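Local coordinates for citrate synthase (Metallosphaera sedula, PDB 6ABX) that catalyses the condensation of oxaloacetate with acetyl-CoA and water to give citrate and CoA, the entry step of the tricarboxylic acid cycle, at the interface of chains A and B. Numbering follows the deposited sequence. Chains: chain A/B, Citrate synthase.

Contact 1: the interface of chains A and B. Residues chain A 349-352; chain B 6-8, 254.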
loop_
_atom_site.group_PDB
_atom_site.type_symbol
_atom_site.label_atom_id
_atom_site.label_comp_id
_atom_site.label_asym_id
_atom_site.label_seq_id
_atom_site.Cartn_x
_atom_site.Cartn_y
_atom_site.Cartn_z
ATOM N N LEU A 349 9.396 -5.850 -11.707
ATOM C CA LEU A 349 7.980 -5.494 -11.559
ATOM C C LEU A 349 7.169 -6.731 -11.220
ATOM O O LEU A 349 7.292 -7.780 -11.879
ATOM C CB LEU A 349 7.481 -4.827 -12.853
ATOM C CG LEU A 349 6.003 -4.424 -12.882
ATOM C CD1 LEU A 349 5.791 -3.174 -12.055
ATOM C CD2 LEU A 349 5.511 -4.152 -14.295
ATOM N N ILE A 350 6.271 -6.600 -10.255
ATOM C CA ILE A 350 5.365 -7.679 -9.917
ATOM C C ILE A 350 4.055 -7.436 -10.659
ATOM O O ILE A 350 3.381 -6.428 -10.415
ATOM C CB ILE A 350 5.189 -7.765 -8.404
ATOM C CG1 ILE A 350 6.517 -8.155 -7.761
ATOM C CG2 ILE A 350 4.061 -8.721 -8.087
ATOM C CD1 ILE A 350 6.574 -7.918 -6.280
ATOM N N ARG A 351 3.751 -8.319 -11.632
ATOM C CA ARG A 351 2.606 -8.080 -12.574
ATOM C C ARG A 351 2.034 -9.432 -12.943
ATOM O O ARG A 351 2.471 -10.061 -13.911
ATOM C CB ARG A 351 3.064 -7.290 -13.801
ATOM C CG ARG A 351 1.948 -6.589 -14.562
ATOM C CD ARG A 351 0.827 -7.497 -15.069
ATOM N NE ARG A 351 -0.142 -6.624 -15.766
ATOM C CZ ARG A 351 -1.411 -6.935 -16.053
ATOM N NH1 ARG A 351 -1.914 -8.115 -15.688
ATOM N NH2 ARG A 351 -2.124 -6.089 -16.821
ATOM N N PRO A 352 1.123 -9.957 -12.104
ATOM C CA PRO A 352 0.528 -11.279 -12.352
ATOM C C PRO A 352 -0.609 -11.197 -13.384
ATOM O O PRO A 352 -0.716 -10.200 -14.092
ATOM C CB PRO A 352 0.075 -11.643 -10.955
ATOM C CG PRO A 352 -0.397 -10.322 -10.403
ATOM C CD PRO A 352 0.669 -9.339 -10.837
ATOM N N GLY B 6 8.424 -11.710 -9.885
ATOM C CA GLY B 6 7.641 -10.907 -10.836
ATOM C C GLY B 6 6.249 -11.466 -11.117
ATOM O O GLY B 6 5.434 -10.810 -11.716
ATOM N N LEU B 7 5.997 -12.720 -10.757
ATOM C CA LEU B 7 4.723 -13.444 -10.918
ATOM C C LEU B 7 4.287 -13.468 -12.389
ATOM O O LEU B 7 3.112 -13.481 -12.638
ATOM C CB LEU B 7 3.615 -12.817 -10.076
ATOM C CG LEU B 7 3.852 -12.865 -8.572
ATOM C CD1 LEU B 7 2.691 -12.223 -7.838
ATOM C CD2 LEU B 7 4.045 -14.331 -8.138
ATOM N N GLU B 8 5.237 -13.453 -13.318
ATOM C CA GLU B 8 4.938 -13.610 -14.717
ATOM C C GLU B 8 4.070 -14.855 -14.941
ATOM O O GLU B 8 4.439 -15.923 -14.558
ATOM C CB GLU B 8 6.224 -13.743 -15.526
ATOM C CG GLU B 8 6.728 -12.410 -16.009
ATOM C CD GLU B 8 7.719 -12.543 -17.144
ATOM O OE1 GLU B 8 7.277 -12.812 -18.300
ATOM O OE2 GLU B 8 8.919 -12.406 -16.852
ATOM N N ARG B 254 3.863 -5.942 -20.063
ATOM C CA ARG B 254 3.903 -7.337 -19.599
ATOM C C ARG B 254 2.945 -8.248 -20.368
ATOM O O ARG B 254 3.172 -9.468 -20.415
ATOM C CB ARG B 254 3.606 -7.408 -18.096
ATOM C CG ARG B 254 4.759 -6.853 -17.288
ATOM C CD ARG B 254 6.005 -7.738 -17.299
ATOM N NE ARG B 254 5.760 -8.888 -16.472
ATOM C CZ ARG B 254 6.126 -9.003 -15.183
ATOM N NH1 ARG B 254 5.486 -9.873 -14.439
ATOM N NH2 ARG B 254 7.085 -8.248 -14.661
#
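B:Arg254 lies against the extended backbone of A:Leu349 to A:Arg351 and hides 67 Å² there, more than any other residue of the patch. Its chain folds back at chi2 and chi3, and its aliphatic part runs antiparallel to that of A:Arg351. One guanidinium face is covered near its rim by CB of A:Arg351, which is 3.8 Å from CZ of B:Arg254. The two guanidinium planes do not stack: they stand 43° apart, with the charged groups directed to separate places. NH2 of B:Arg254 donates to the carbonyl O of A:Leu349 at 2.8 Å, approaching from above the carbonyl plane. NH1 instead donates within chain B, to O of B:Gly6 at 2.9 Å, an acceptor lying in the guanidinium plane. That carbonyl is gripped a second time, from its opposite face, by the backbone N of A:Arg351 at 3.0 Å, in a nearly straight bond (174° at H). B:Gly6 O therefore ties the arginine and the partner's backbone together. Beside this polar core, CD1 of B:Leu7 meets CG2 of A:Ile350 at 3.8 Å, and CB of B:Leu7 packs on CB of A:Pro352. A:Arg351 leaves the patch with CG anti to its N (chi1 -160°), and its NH1 is braced by the carbonyl O of A:Pro352 at 2.9 Å. The loose side is at B:Glu8: poorly ordered, it gives up 1 Å² to chain A and hangs over the other guanidinium face of B:Arg254, so little should be built on it. In the fold, the A segment is the loop between 3-10 helix 344-346 and strand 353-356; it meets the N-terminal 3-10 helix 5-7 of chain B and the loop carrying B:Arg254.

Contact 2: the interface of chains A and B. Residues chain A 351-352; chain B 20, 179-182, 253, 255.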
loop_
_atom_site.group_PDB
_atom_site.type_symbol
_atom_site.label_atom_id
_atom_site.label_comp_id
_atom_site.label_asym_id
_atom_site.label_seq_id
_atom_site.Cartn_x
_atom_site.Cartn_y
_atom_site.Cartn_z
ATOM N N ARG A 351 3.751 -8.319 -11.632
ATOM C CA ARG A 351 2.606 -8.080 -12.574
ATOM C C ARG A 351 2.034 -9.432 -12.943
ATOM O O ARG A 351 2.471 -10.061 -13.911
ATOM C CB ARG A 351 3.064 -7.290 -13.801
ATOM C CG ARG A 351 1.948 -6.589 -14.562
ATOM C CD ARG A 351 0.827 -7.497 -15.069
ATOM N NE ARG A 351 -0.142 -6.624 -15.766
ATOM C CZ ARG A 351 -1.411 -6.935 -16.053
ATOM N NH1 ARG A 351 -1.914 -8.115 -15.688
ATOM N NH2 ARG A 351 -2.124 -6.089 -16.821
ATOM N N PRO A 352 1.123 -9.957 -12.104
ATOM C CA PRO A 352 0.528 -11.279 -12.352
ATOM C C PRO A 352 -0.609 -11.197 -13.384
ATOM O O PRO A 352 -0.716 -10.200 -14.092
ATOM C CB PRO A 352 0.075 -11.643 -10.955
ATOM C CG PRO A 352 -0.397 -10.322 -10.403
ATOM C CD PRO A 352 0.669 -9.339 -10.837
ATOM N N ILE B 20 -7.717 -8.939 -21.476
ATOM C CA ILE B 20 -6.714 -8.389 -22.325
ATOM C C ILE B 20 -6.274 -9.484 -23.294
ATOM O O ILE B 20 -5.841 -10.530 -22.849
ATOM C CB ILE B 20 -5.478 -7.894 -21.542
ATOM C CG1 ILE B 20 -5.856 -6.923 -20.419
ATOM C CG2 ILE B 20 -4.483 -7.277 -22.514
ATOM C CD1 ILE B 20 -4.731 -6.630 -19.436
ATOM N N HIS B 179 -7.279 -2.431 -16.012
ATOM C CA HIS B 179 -6.448 -3.191 -16.848
ATOM C C HIS B 179 -6.002 -4.482 -16.142
ATOM O O HIS B 179 -4.840 -4.842 -16.162
ATOM C CB HIS B 179 -5.281 -2.377 -17.373
ATOM C CG HIS B 179 -4.848 -2.829 -18.721
ATOM N ND1 HIS B 179 -3.530 -3.182 -19.015
ATOM C CD2 HIS B 179 -5.556 -2.919 -19.874
ATOM C CE1 HIS B 179 -3.467 -3.523 -20.294
ATOM N NE2 HIS B 179 -4.708 -3.337 -20.857
ATOM N N GLU B 180 -6.977 -5.189 -15.596
ATOM C CA GLU B 180 -6.738 -6.537 -15.043
ATOM C C GLU B 180 -5.669 -6.442 -13.949
ATOM O O GLU B 180 -5.711 -5.501 -13.134
ATOM C CB GLU B 180 -6.426 -7.518 -16.162
ATOM C CG GLU B 180 -6.737 -8.942 -15.747
ATOM C CD GLU B 180 -5.563 -9.870 -15.983
ATOM O OE1 GLU B 180 -4.429 -9.446 -15.648
ATOM O OE2 GLU B 180 -5.784 -11.027 -16.513
ATOM N N MET B 181 -4.744 -7.412 -13.826
ATOM C CA MET B 181 -3.926 -7.487 -12.615
ATOM C C MET B 181 -2.565 -6.793 -12.766
ATOM O O MET B 181 -1.468 -7.382 -12.532
ATOM C CB MET B 181 -3.670 -8.948 -12.254
ATOM C CG MET B 181 -4.054 -9.192 -10.811
ATOM S SD MET B 181 -5.817 -8.872 -10.419
ATOM C CE MET B 181 -6.674 -9.048 -11.976
ATOM N N ASN B 182 -2.600 -5.518 -13.102
ATOM C CA ASN B 182 -1.369 -4.747 -13.085
ATOM C C ASN B 182 -0.900 -4.538 -11.625
ATOM O O ASN B 182 -1.613 -4.847 -10.681
ATOM C CB ASN B 182 -1.634 -3.415 -13.791
ATOM C CG ASN B 182 -2.844 -2.741 -13.218
ATOM O OD1 ASN B 182 -2.735 -2.046 -12.214
ATOM N ND2 ASN B 182 -4.003 -2.962 -13.830
ATOM N N HIS B 253 5.116 -3.753 -22.510
ATOM C CA HIS B 253 3.994 -4.153 -21.690
ATOM C C HIS B 253 4.216 -5.607 -21.286
ATOM O O HIS B 253 4.694 -6.404 -22.076
ATOM C CB HIS B 253 2.666 -3.924 -22.422
ATOM C CG HIS B 253 1.516 -3.801 -21.494
ATOM N ND1 HIS B 253 0.771 -4.873 -21.066
ATOM C CD2 HIS B 253 1.055 -2.717 -20.839
ATOM C CE1 HIS B 253 -0.123 -4.452 -20.173
ATOM N NE2 HIS B 253 0.028 -3.109 -20.025
ATOM N N ILE B 255 1.807 -7.714 -20.854
ATOM C CA ILE B 255 0.774 -8.502 -21.493
ATOM C C ILE B 255 0.770 -8.232 -22.997
ATOM O O ILE B 255 0.866 -9.186 -23.774
ATOM C CB ILE B 255 -0.631 -8.215 -20.922
ATOM C CG1 ILE B 255 -0.726 -8.330 -19.395
ATOM C CG2 ILE B 255 -1.651 -9.098 -21.630
ATOM C CD1 ILE B 255 -0.245 -9.627 -18.835
#
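Two apolar contacts form the centre: CG1 of B:Ile255 sits over the middle of the A:Arg351 guanidinium, 3.7 Å from CZ, and CG of A:Pro352 meets CG of B:Met181 at 3.8 Å, the latter side chains crossing at about a right angle. The opposite face of the guanidinium is covered by the B:Met181-B:Asn182 peptide, with N of B:Asn182 3.5 Å from CZ of A:Arg351. The flat group is thus clamped between a branched side chain and a peptide plane, which limits its tilt. A bend at chi2 (-57°), followed by an extended chi3, carries it into this slot, and A:Arg351 hides 106 Å² here. Further out, the edge is polar. NH1 of A:Arg351 forms a salt bridge and hydrogen bond with OE1 of B:Glu180 at 2.8 Å; the oxygen lies in the guanidinium plane and is met nearly along its C-O axis. The carboxylate plane is turned 51° from the guanidinium, so the pairing is end-on through one oxygen and not a parallel two-pronged one. The same OE1 takes the backbone N of B:Met181 at 2.7 Å, which fixes the carboxylate. NH2 of A:Arg351 comes 3.1 Å from O of B:His179, but well off the guanidinium plane, so any hydrogen bond there is probably weak; that oxygen also accepts ND2 of B:Asn182. A leucine replacing A:Arg351 would probably leave B:Glu180 without its charge partner and the B:Met181-B:Asn182 peptide without the flat group that covers it. At the rim lie the oxaloacetate-binding residues B:His179, B:Asn182 and the active-site B:His253, whose NE2 is 4.9 Å from NH2 of A:Arg351. The site thus brings an arginine from one subunit to the substrate pocket of the other, where in this family such an arginine helps bind the substrate's carboxylate.

Contact 1 and contact 2 have centres of their C-alpha atoms about 8 Å apart and share A:Arg351 and A:Pro352, so they are successive steps of one chain A segment entering chain B. On chain B they are joined through consecutive residues: B:Arg254 of contact 1 lies between B:His253 and B:Ile255 of contact 2. Contact 2 is centred about 12 Å from B:Asp307, whereas contact 1 is about 25 Å from chain A's own A:His253. The segment thus serves the partner's active site, and two-fold symmetry repeats this, which suggests that dimer assembly and formation of both pockets are coupled.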